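Local coordinates for protein alkaline serine protease (Thermobifida fusca, PDB 2PFE) that probably hydrolyses peptide bonds as a secreted serine endopeptidase of the chymotrypsin-like S1 family, related to alpha-lytic protease, at residues S88-T93 against Q112-T117; V97-A102 against G142-G147; Q151-G156 against F168-N173. All blocks are in the same frame, centred on the assembly; numbering follows the deposited sequence.

Overall arrangement
The chain is the protease domain, the C-terminal part of a longer precursor. The N-terminal barrel of its chymotrypsin-like fold comes first; all three contacts belong to the second barrel and the loop leading into it. Contact 1 opens in that loop, before strand 96-101, and closes at 112-117, where strand 105-113 gives way to the 116-120 hairpin. Contact 2 starts inside that interval, at 97-102, and closes at 142-147, so the two cross; it joins the end strands of the six-stranded order and completes the barrel. Contact 3 follows in series as the hairpin of 149-157 and 164-171. Ala91 packs on Thr146, Ala91 N is hydrogen-bonded to Gln151 OE1, and Trp144 links contacts 2 and 3 through Thr154.

Contact 1. Residues S88-T93 against Q112-T117; sequences SQEAAT and QSKNQT
On the outside of the C-terminal barrel, the loop before strand 96-101 meets a corner where strand 105-113 ends and the 116-120 hairpin begins. A classic beta bulge, Gln112 and Ser113 opposite Arg130, precedes the corner, and a G1 bulge, Asn115 and Gln116 opposite Leu128, follows it. Lys114 sits between the two and makes the largest contribution to the contact, followed by Thr93. Its chain is fully extended beyond CG and brings the ammonium group across to the loop. There Glu90 meets it tip to tip: the glutamate, with CG anti to the backbone N (chi1 -175°), is likewise stretched out, and its OE2 lies 2.7 Å from Lys114 NZ in a salt bridge. The ammonium arrives 26° out of the carboxylate plane. Lys114 NZ also donates to Ala91 O, again at 2.7 Å and in the plane of that carbonyl, so one charge is gripped by a side chain and by the main chain of the next residue. This double grip should fix the lysine tip even on an exposed surface.

Thr93 runs past the lysine in the opposite direction, its OG1 3.7 Å from Lys114 CE. Its methyl CG2, anti to the backbone N, rests 3.4 Å from Gln112 O, while a bound sulfate ion lies beside the threonine. Beyond the corner, Gln116 NE2 donates to Lys114 O from above the carbonyl plane, with an N-H...O angle of 176°. A water bridges the two segments, donating to Thr93 OG1 at 2.7 Å and accepting from Lys114 N at 2.9 Å.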
# COMPACT_ATOMS: atom_id res chain seq x y z
N SER A 88 8.55 -2.18 10.54
CA SER A 88 7.11 -2.42 10.43
C SER A 88 6.51 -2.85 11.78
O SER A 88 5.65 -3.74 11.85
CB SER A 88 6.81 -3.45 9.35
OG SER A 88 7.44 -4.69 9.64
N GLN A 89 6.94 -2.17 12.84
CA GLN A 89 6.36 -2.38 14.16
C GLN A 89 4.90 -1.91 14.15
O GLN A 89 4.62 -0.73 13.91
CB GLN A 89 7.15 -1.62 15.23
CG GLN A 89 6.53 -1.69 16.61
CD GLN A 89 7.17 -0.71 17.59
OE1 GLN A 89 7.77 -1.11 18.58
NE2 GLN A 89 7.05 0.59 17.31
N GLU A 90 4.00 -2.86 14.41
CA GLU A 90 2.55 -2.64 14.35
C GLU A 90 2.10 -1.65 15.42
O GLU A 90 2.45 -1.77 16.58
CB GLU A 90 1.82 -3.97 14.49
CG GLU A 90 0.31 -3.91 14.32
CD GLU A 90 -0.36 -5.23 14.64
OE1 GLU A 90 0.35 -6.27 14.66
OE2 GLU A 90 -1.57 -5.23 14.90
N ALA A 91 1.34 -0.65 14.99
CA ALA A 91 0.76 0.32 15.89
C ALA A 91 -0.48 -0.25 16.56
O ALA A 91 -1.15 -1.11 15.99
CB ALA A 91 0.39 1.57 15.12
N ALA A 92 -0.79 0.24 17.75
CA ALA A 92 -1.96 -0.17 18.49
C ALA A 92 -3.24 0.46 17.97
O ALA A 92 -3.23 1.54 17.35
CB ALA A 92 -1.79 0.17 19.96
N THR A 93 -4.36 -0.22 18.23
CA THR A 93 -5.66 0.36 18.02
C THR A 93 -5.73 1.68 18.78
O THR A 93 -5.26 1.78 19.93
CB THR A 93 -6.76 -0.61 18.46
OG1 THR A 93 -6.68 -1.80 17.65
CG2 THR A 93 -8.15 -0.00 18.29
N GLN A 112 -9.01 2.58 14.10
CA GLN A 112 -10.21 2.38 14.90
C GLN A 112 -10.46 0.94 15.32
O GLN A 112 -10.89 0.68 16.45
CB GLN A 112 -11.46 2.84 14.13
CG GLN A 112 -11.54 4.34 13.92
CD GLN A 112 -12.97 4.76 13.62
OE1 GLN A 112 -13.68 4.09 12.85
NE2 GLN A 112 -13.42 5.86 14.23
N SER A 113 -10.24 0.02 14.39
CA SER A 113 -10.57 -1.38 14.63
C SER A 113 -9.83 -2.28 13.67
O SER A 113 -9.75 -2.00 12.48
CB SER A 113 -12.07 -1.61 14.50
OG SER A 113 -12.50 -1.46 13.17
N LYS A 114 -9.30 -3.39 14.18
CA LYS A 114 -8.52 -4.33 13.39
C LYS A 114 -9.34 -5.57 13.06
O LYS A 114 -10.41 -5.82 13.63
CB LYS A 114 -7.23 -4.72 14.13
CG LYS A 114 -6.30 -3.55 14.37
CD LYS A 114 -5.06 -3.99 15.09
CE LYS A 114 -4.09 -2.81 15.27
NZ LYS A 114 -2.88 -3.13 16.09
N ASN A 115 -8.82 -6.36 12.15
CA ASN A 115 -9.43 -7.64 11.78
C ASN A 115 -10.88 -7.50 11.31
O ASN A 115 -11.76 -8.29 11.70
CB ASN A 115 -9.30 -8.70 12.88
CG ASN A 115 -9.38 -10.10 12.33
OD1 ASN A 115 -9.06 -10.33 11.14
ND2 ASN A 115 -9.79 -11.06 13.16
N GLN A 116 -11.12 -6.50 10.47
CA GLN A 116 -12.45 -6.20 9.96
C GLN A 116 -12.69 -6.83 8.61
O GLN A 116 -11.76 -6.95 7.81
CB GLN A 116 -12.63 -4.69 9.82
CG GLN A 116 -12.54 -3.98 11.14
CD GLN A 116 -13.63 -4.40 12.08
OE1 GLN A 116 -14.80 -4.12 11.86
NE2 GLN A 116 -13.25 -5.12 13.13
N THR A 117 -13.95 -7.22 8.39
CA THR A 117 -14.38 -7.86 7.15
C THR A 117 -15.19 -6.87 6.35
O THR A 117 -16.08 -6.22 6.90
CB THR A 117 -15.27 -9.05 7.49
OG1 THR A 117 -14.47 -10.04 8.12
CG2 THR A 117 -15.93 -9.61 6.21
O HOH W 1 -8.91 -3.27 17.04

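Contact 2. Residues V97-A102 against G142-G147; sequences VCRSGA and GPWLTG
Three main-chain hydrogen bonds pair strands 97-101 and 143-146 antiparallel. Cys98 and Leu145 form the hydrogen-bonded pair: Leu145 N lies 2.8 Å from Cys98 O, nearly along the C=O axis, and Cys98 N returns a bond of 2.9 Å to Leu145 O. Ser100 N donates to Pro143 O at 3.0 Å. Between these bonds Arg99 and Trp144 make the non-hydrogen-bonded pair, Trp144 CA approaching Cys98 O and Arg99 CA approaching Pro143 O as CA-H...O contacts, both 3.2 Å.

On the Arg99 and Trp144 face, the aliphatic part of the arginine lies over the indole. With CG between backbone N and carbonyl carbon (chi1 51°), Arg99 CB sits 3.6 Å from the centroid of the Trp144 six-membered ring, a CH-pi contact; CG follows over the ring and CD reaches its CZ2 margin. Bends at chi2 and chi3 carry the guanidinium past the indole, planes 67° apart, into a salt bridge with Asp139 and hydrogen bonds to Cys134 O and Thr104 OG1. Val97 meets the ring at its rim, CG2 being 3.7 Å from Trp144 CE3, and the indole NE1 is hydrogen-bonded to Thr154 OG1. Cys98 points to the opposite face, in disulfide linkage with Cys108.

The pairing closes the C-terminal beta barrel of the chymotrypsin fold, directly after the Gly-Asp-Ser-Gly-Gly signature that contains Ser140, the predicted nucleophile, and ends with Gly142.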
# COMPACT_ATOMS: atom_id res chain seq x y z
N VAL A 97 -2.26 7.47 12.42
CA VAL A 97 -1.65 6.83 11.28
C VAL A 97 -1.86 7.76 10.08
O VAL A 97 -2.83 8.54 10.05
CB VAL A 97 -2.28 5.42 11.05
CG1 VAL A 97 -3.76 5.53 10.64
CG2 VAL A 97 -1.48 4.58 10.06
N CYS A 98 -0.94 7.71 9.12
CA CYS A 98 -1.10 8.47 7.89
C CYS A 98 -0.87 7.58 6.70
O CYS A 98 -0.13 6.59 6.79
CB CYS A 98 -0.09 9.61 7.82
SG CYS A 98 -0.20 10.84 9.17
N ARG A 99 -1.53 7.91 5.59
CA ARG A 99 -1.36 7.23 4.32
C ARG A 99 -0.91 8.19 3.23
O ARG A 99 -1.17 9.41 3.29
CB ARG A 99 -2.65 6.51 3.88
CG ARG A 99 -3.93 7.35 3.89
CD ARG A 99 -4.91 6.91 2.79
NE ARG A 99 -4.34 7.20 1.49
CZ ARG A 99 -4.50 8.37 0.86
NH1 ARG A 99 -5.29 9.31 1.35
NH2 ARG A 99 -3.86 8.59 -0.29
N SER A 100 -0.22 7.63 2.24
CA SER A 100 0.24 8.36 1.07
C SER A 100 -0.30 7.72 -0.19
O SER A 100 -0.27 6.51 -0.33
CB SER A 100 1.77 8.37 1.03
OG SER A 100 2.27 9.11 -0.08
N GLY A 101 -0.79 8.54 -1.12
CA GLY A 101 -1.26 8.01 -2.40
C GLY A 101 -1.30 9.04 -3.50
O GLY A 101 -1.29 10.24 -3.24
N ALA A 102 -1.36 8.56 -4.73
CA ALA A 102 -1.16 9.41 -5.91
C ALA A 102 -2.27 10.42 -6.15
O ALA A 102 -2.04 11.45 -6.79
CB ALA A 102 -0.99 8.56 -7.15
N GLY A 142 -1.25 2.21 -1.61
CA GLY A 142 -0.30 3.13 -1.00
C GLY A 142 -0.02 2.82 0.45
O GLY A 142 -0.81 2.16 1.12
N PRO A 143 1.09 3.33 0.97
CA PRO A 143 1.57 2.96 2.29
C PRO A 143 0.89 3.70 3.43
O PRO A 143 0.45 4.86 3.27
CB PRO A 143 3.04 3.40 2.24
CG PRO A 143 3.02 4.64 1.35
CD PRO A 143 2.01 4.25 0.27
N TRP A 144 0.89 3.05 4.59
CA TRP A 144 0.42 3.62 5.86
C TRP A 144 1.59 3.59 6.82
O TRP A 144 2.28 2.57 6.92
CB TRP A 144 -0.73 2.77 6.43
CG TRP A 144 -1.95 2.86 5.59
CD1 TRP A 144 -2.13 2.32 4.36
CD2 TRP A 144 -3.18 3.57 5.90
NE1 TRP A 144 -3.38 2.65 3.86
CE2 TRP A 144 -4.04 3.42 4.78
CE3 TRP A 144 -3.62 4.34 6.99
CZ2 TRP A 144 -5.33 3.96 4.74
CZ3 TRP A 144 -4.90 4.92 6.94
CH2 TRP A 144 -5.74 4.71 5.81
N LEU A 145 1.79 4.71 7.50
CA LEU A 145 2.87 4.88 8.47
C LEU A 145 2.36 5.41 9.79
O LEU A 145 1.48 6.31 9.83
CB LEU A 145 3.94 5.86 7.94
CG LEU A 145 4.83 5.41 6.79
CD1 LEU A 145 5.53 6.63 6.20
CD2 LEU A 145 5.82 4.37 7.25
N THR A 146 2.87 4.85 10.86
CA THR A 146 2.78 5.49 12.16
C THR A 146 4.22 5.85 12.50
O THR A 146 5.04 4.97 12.78
CB THR A 146 2.15 4.58 13.23
OG1 THR A 146 0.82 4.26 12.81
CG2 THR A 146 2.11 5.31 14.58
N GLY A 147 4.52 7.15 12.45
CA GLY A 147 5.93 7.60 12.51
C GLY A 147 6.72 7.00 11.37
O GLY A 147 6.33 7.12 10.21

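Contact 3. Residues Q151-G156 against F168-N173; sequences QGVTSG and FFQPIN. With AES (4-(2-aminoethyl)benzenesulfonyl fluoride), chain D.
Strands 151-156 and 168-171 form an antiparallel hairpin of the C-terminal barrel, densely packed on its inner side and looser where Phe168 and Pro171 approach the surface. The close packing centres on Gly152. Its CA lies 3.0 Å from Gln170 O, and the Phe169 ring comes up against the same glycine. Phe169 has CG in the crowded position between backbone N and carbonyl carbon (chi1 73°), which puts CE1 3.3 Å from Gln151 O; the ring also meets the Trp144 indole, the planes inclined to each other. Val153 and Gln170 exchange two hydrogen bonds, Val153 N to Gln170 O and Gln170 N to Val153 O, each 2.9 Å, and their side chains run side by side. Gln151 O receives Ile172 N from above its carbonyl plane, just ahead of the C-terminal helix, and Ile172 CG2 packs 3.6 Å from Gln151 C.

Contacts thin out at the sides. The Phe168 ring extends past the edge of the pair to pack on Val118, Tyr120 and Arg130, and Pro171 contributes little more than its CA and CB.

Toward the inhibitor the register slips by one residue in a classic beta bulge: Ser155 and Gly156 both face Phe168, whose O takes Ser155 N at 2.9 Å and, weakly, Gly156 N. Phe168 N closes the pair with a straight bond to Gly156 O (N-H...O 176°). Gly156 N lies 3.0 Å from O1S of the bound sulfonyl group (AES). Ser155 OG, anti to its backbone N, is hydrogen-bonded to Asp59 and Tyr120. As in other chymotrypsin-like proteases, the bulged strand thus both borders the substrate site and places a serine hydroxyl on the predicted relay aspartate, a hydrogen bond that would be expected to stabilise the carboxylate of Asp59.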
# COMPACT_ATOMS: atom_id res chain seq x y z
N GLN A 151 2.72 0.24 8.35
CA GLN A 151 1.49 -0.37 8.90
C GLN A 151 0.72 -1.23 7.91
O GLN A 151 0.14 -2.23 8.33
CB GLN A 151 0.54 0.71 9.45
CG GLN A 151 1.14 1.53 10.59
CD GLN A 151 1.64 0.68 11.74
OE1 GLN A 151 0.90 -0.17 12.23
NE2 GLN A 151 2.90 0.89 12.16
N GLY A 152 0.66 -0.82 6.64
CA GLY A 152 -0.23 -1.48 5.70
C GLY A 152 -0.25 -0.79 4.37
O GLY A 152 0.48 0.17 4.16
N VAL A 153 -1.10 -1.33 3.49
CA VAL A 153 -1.34 -0.76 2.19
C VAL A 153 -2.84 -0.52 2.00
O VAL A 153 -3.66 -1.29 2.49
CB VAL A 153 -0.77 -1.65 1.05
CG1 VAL A 153 0.76 -1.74 1.15
CG2 VAL A 153 -1.35 -3.04 1.11
N THR A 154 -3.18 0.54 1.27
CA THR A 154 -4.58 0.92 1.15
C THR A 154 -5.40 -0.11 0.38
O THR A 154 -5.07 -0.46 -0.77
CB THR A 154 -4.73 2.28 0.47
OG1 THR A 154 -3.95 3.24 1.20
CG2 THR A 154 -6.20 2.73 0.45
N SER A 155 -6.48 -0.58 1.01
CA SER A 155 -7.35 -1.58 0.40
C SER A 155 -8.66 -1.03 -0.15
O SER A 155 -9.12 -1.47 -1.21
CB SER A 155 -7.66 -2.70 1.41
OG SER A 155 -8.61 -3.66 0.93
N GLY A 156 -9.27 -0.08 0.55
CA GLY A 156 -10.63 0.30 0.19
C GLY A 156 -11.21 1.30 1.15
O GLY A 156 -10.53 1.76 2.06
N PHE A 168 -9.85 1.50 4.78
CA PHE A 168 -9.35 0.22 5.26
C PHE A 168 -7.95 -0.03 4.69
O PHE A 168 -7.73 0.18 3.49
CB PHE A 168 -10.29 -0.91 4.85
CG PHE A 168 -11.63 -0.81 5.47
CD1 PHE A 168 -12.67 -0.12 4.84
CD2 PHE A 168 -11.86 -1.39 6.69
CE1 PHE A 168 -13.94 -0.04 5.46
CE2 PHE A 168 -13.11 -1.34 7.31
CZ PHE A 168 -14.13 -0.66 6.71
N PHE A 169 -7.06 -0.55 5.52
CA PHE A 169 -5.78 -1.04 5.04
C PHE A 169 -5.54 -2.53 5.30
O PHE A 169 -6.01 -3.08 6.28
CB PHE A 169 -4.59 -0.14 5.49
CG PHE A 169 -4.20 -0.21 6.95
CD1 PHE A 169 -3.47 -1.29 7.44
CD2 PHE A 169 -4.43 0.89 7.80
CE1 PHE A 169 -3.02 -1.30 8.76
CE2 PHE A 169 -3.98 0.89 9.11
CZ PHE A 169 -3.26 -0.21 9.60
N GLN A 170 -4.80 -3.14 4.37
CA GLN A 170 -4.28 -4.49 4.51
C GLN A 170 -2.98 -4.35 5.31
O GLN A 170 -2.05 -3.72 4.85
CB GLN A 170 -4.01 -5.05 3.10
CG GLN A 170 -3.01 -6.18 3.02
CD GLN A 170 -3.50 -7.44 3.73
OE1 GLN A 170 -2.90 -7.89 4.71
NE2 GLN A 170 -4.60 -7.99 3.24
N PRO A 171 -2.92 -4.91 6.53
CA PRO A 171 -1.70 -4.85 7.33
C PRO A 171 -0.47 -5.40 6.57
O PRO A 171 -0.58 -6.35 5.77
CB PRO A 171 -2.04 -5.68 8.58
CG PRO A 171 -3.53 -5.52 8.69
CD PRO A 171 -4.01 -5.59 7.26
N ILE A 172 0.66 -4.75 6.79
CA ILE A 172 1.85 -5.04 5.99
C ILE A 172 2.55 -6.33 6.37
O ILE A 172 3.02 -7.06 5.50
CB ILE A 172 2.86 -3.86 5.98
CG1 ILE A 172 4.00 -4.09 4.97
CG2 ILE A 172 3.43 -3.57 7.37
CD1 ILE A 172 3.54 -4.22 3.52
N ASN A 173 2.59 -6.64 7.66
CA ASN A 173 3.32 -7.82 8.08
C ASN A 173 2.78 -9.15 7.51
O ASN A 173 3.59 -9.99 7.11
CB ASN A 173 3.52 -7.83 9.59
CG ASN A 173 4.55 -6.81 10.04
OD1 ASN A 173 5.44 -6.41 9.29
ND2 ASN A 173 4.41 -6.36 11.28
C3 AES D . -11.78 4.21 -3.63
C2 AES D . -10.63 3.44 -3.80
C1 AES D . -9.72 3.33 -2.75
S AES D . -8.21 2.41 -2.87
O1S AES D . -8.15 1.23 -1.95
O2S AES D . -7.16 3.68 -2.20
C6 AES D . -9.94 4.01 -1.56
C5 AES D . -11.09 4.77 -1.38
C4 AES D . -12.02 4.88 -2.42
C7 AES D . -13.25 5.74 -2.15
C8 AES D . -14.42 5.39 -3.06
N8 AES D . -15.68 5.66 -2.40